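Local coordinates for protein iodotyrosine deiodinase (Thermotoga neapolitana, PDB 6TYK) that catalyses the reductive removal of halogen from halotyrosines such as 3-iodo-L-tyrosine, using FMN as cofactor in a homodimer of the nitroreductase family, at residues C64-S67 and E68-Y72. Sequence-based numbering, arbitrary orientation.
With IYR (3-iodo-tyrosine), chain D.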
loop_
_atom_site.group_PDB
_atom_site.type_symbol
_atom_site.label_atom_id
_atom_site.label_comp_id
_atom_site.label_asym_id
_atom_site.label_seq_id
_atom_site.Cartn_x
_atom_site.Cartn_y
_atom_site.Cartn_z
ATOM N N CYS A 64 17.957 -4.948 -15.529
ATOM C CA CYS A 64 17.755 -5.288 -14.131
ATOM C C CYS A 64 18.821 -6.249 -13.632
ATOM O O CYS A 64 19.358 -6.060 -12.551
ATOM C CB CYS A 64 16.351 -5.860 -13.908
ATOM S SG CYS A 64 15.087 -4.595 -14.063
ATOM N N GLU A 65 19.135 -7.266 -14.424
ATOM C CA GLU A 65 20.134 -8.255 -14.015
ATOM C C GLU A 65 21.506 -7.631 -13.809
ATOM O O GLU A 65 22.218 -7.980 -12.863
ATOM C CB GLU A 65 20.219 -9.397 -15.030
ATOM C CG GLU A 65 19.099 -10.398 -14.858
ATOM C CD GLU A 65 19.174 -11.543 -15.833
ATOM O OE1 GLU A 65 19.999 -11.481 -16.767
ATOM O OE2 GLU A 65 18.396 -12.507 -15.667
ATOM N N ARG A 66 21.873 -6.702 -14.686
ATOM C CA ARG A 66 23.158 -6.021 -14.552
ATOM C C ARG A 66 23.209 -5.269 -13.224
ATOM O O ARG A 66 24.190 -5.341 -12.475
ATOM C CB ARG A 66 23.372 -5.055 -15.717
ATOM C CG ARG A 66 24.555 -4.119 -15.537
ATOM C CD ARG A 66 25.870 -4.877 -15.496
ATOM N NE ARG A 66 26.247 -5.284 -14.143
ATOM C CZ ARG A 66 27.396 -5.876 -13.831
ATOM N NH1 ARG A 66 28.294 -6.135 -14.775
ATOM N NH2 ARG A 66 27.650 -6.211 -12.572
ATOM N N SER A 67 22.129 -4.552 -12.943
ATOM C CA SER A 67 22.010 -3.783 -11.717
ATOM C C SER A 67 22.045 -4.711 -10.502
ATOM O O SER A 67 22.716 -4.422 -9.510
ATOM C CB SER A 67 20.707 -2.973 -11.743
ATOM O OG SER A 67 20.541 -2.180 -10.583
ATOM N N GLU A 68 21.324 -5.826 -10.587
ATOM C CA GLU A 68 21.309 -6.806 -9.503
ATOM C C GLU A 68 22.684 -7.420 -9.297
ATOM O O GLU A 68 23.104 -7.641 -8.166
ATOM C CB GLU A 68 20.289 -7.918 -9.774
ATOM C CG GLU A 68 18.830 -7.475 -9.786
ATOM C CD GLU A 68 18.323 -7.024 -8.431
ATOM O OE1 GLU A 68 19.134 -6.899 -7.480
ATOM O OE2 GLU A 68 17.101 -6.800 -8.328
ATOM N N LYS A 69 23.392 -7.703 -10.383
ATOM C CA LYS A 69 24.693 -8.343 -10.253
ATOM C C LYS A 69 25.632 -7.476 -9.427
ATOM O O LYS A 69 26.329 -7.961 -8.542
ATOM C CB LYS A 69 25.294 -8.619 -11.622
ATOM C CG LYS A 69 26.469 -9.560 -11.568
ATOM C CD LYS A 69 26.853 -10.012 -12.957
ATOM C CE LYS A 69 27.992 -11.005 -12.906
ATOM N NZ LYS A 69 29.238 -10.337 -12.446
ATOM N N THR A 70 25.628 -6.183 -9.715
ATOM C CA THR A 70 26.458 -5.234 -8.990
ATOM C C THR A 70 25.991 -5.154 -7.538
ATOM O O THR A 70 26.796 -5.131 -6.604
ATOM C CB THR A 70 26.384 -3.849 -9.645
ATOM O OG1 THR A 70 26.877 -3.938 -10.989
ATOM C CG2 THR A 70 27.204 -2.838 -8.873
ATOM N N PHE A 71 24.675 -5.126 -7.359
ATOM C CA PHE A 71 24.083 -5.103 -6.028
ATOM C C PHE A 71 24.527 -6.308 -5.199
ATOM O O PHE A 71 24.962 -6.159 -4.057
ATOM C CB PHE A 71 22.557 -5.045 -6.139
ATOM C CG PHE A 71 21.835 -5.340 -4.853
ATOM C CD1 PHE A 71 21.677 -4.362 -3.886
ATOM C CD2 PHE A 71 21.297 -6.595 -4.621
ATOM C CE1 PHE A 71 21.010 -4.637 -2.704
ATOM C CE2 PHE A 71 20.622 -6.869 -3.449
ATOM C CZ PHE A 71 20.479 -5.889 -2.490
ATOM N N TYR A 72 24.436 -7.502 -5.774
ATOM C CA TYR A 72 24.827 -8.717 -5.060
ATOM C C TYR A 72 26.317 -8.757 -4.716
ATOM O O TYR A 72 26.712 -9.357 -3.720
ATOM C CB TYR A 72 24.395 -9.970 -5.833
ATOM C CG TYR A 72 22.972 -10.363 -5.520
ATOM C CD1 TYR A 72 21.908 -9.812 -6.214
ATOM C CD2 TYR A 72 22.696 -11.250 -4.494
ATOM C CE1 TYR A 72 20.611 -10.159 -5.912
ATOM C CE2 TYR A 72 21.409 -11.602 -4.187
ATOM C CZ TYR A 72 20.368 -11.053 -4.897
ATOM O OH TYR A 72 19.078 -11.402 -4.584
HETATM N N IYR D . 15.997 -6.940 -5.707
HETATM C CA IYR D . 16.883 -7.999 -5.297
HETATM C CB IYR D . 17.031 -8.222 -3.782
HETATM C CC IYR D . 15.764 -8.362 -3.012
HETATM C CD IYR D . 15.273 -7.262 -2.308
HETATM C CE IYR D . 14.108 -7.333 -1.543
HETATM I IE IYR D . 13.463 -5.676 -0.595
HETATM C CF IYR D . 13.428 -8.553 -1.469
HETATM O OF IYR D . 12.285 -8.717 -0.740
HETATM C CG IYR D . 13.899 -9.674 -2.177
HETATM C CH IYR D . 15.066 -9.577 -2.928
HETATM C C IYR D . 16.493 -9.337 -5.900
HETATM O O IYR D . 17.120 -10.396 -5.876
HETATM O OXT IYR D . 15.300 -9.332 -6.543
HETATM O O HOH W 1 29.978 -7.794 -13.296
#
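Glu-68 N donates to Cys-64 O at 2.8 Å, and the same carbonyl oxygen lies beside the Glu-68 side chain. Along the Glu-68 side chain, CB lies against two carbonyl oxygens of the preceding turn, Cys-64 O and Glu-65 O. CG comes closest to the first of these, 3.2 Å from Cys-64 O. A bend at chi2 (-67°) then turns the carboxylate toward the bound 3-iodo-tyrosine. OE1 lies against the ligand CA. OE2 accepts a hydrogen bond from the ligand N at 2.8 Å, and Tyr-138 OH is also hydrogen-bonded to this oxygen. One turn on, Tyr-72 OH donates to the ligand O at 2.6 Å, with that oxygen near the plane of the ring. Phe-71 CE2 lies over one face of the Tyr-72 ring, offset toward its rim, and also approaches the ligand CB at 3.9 Å.

On another side of the helix, Arg-66 is bent at chi2 (64°) and chi3, which folds its guanidinium back along the helix to Thr-70. Its NH2 makes a weak hydrogen bond to Thr-70 OG1, 2.9 Å long with an N-H...O angle of 119°. Lys-69 CD lies over one guanidinium face. A water accepts from both Arg-66 NH1 and Lys-69 NZ, and Glu-73 forms a salt bridge with Lys-69. Helix 54-74 thus contributes Glu-68 and Tyr-72, an i, i+4 pair, to the zwitterion-binding end of the halotyrosine site, where Lys-92 and the backbone N of Met-41 of the second subunit also bond the ligand.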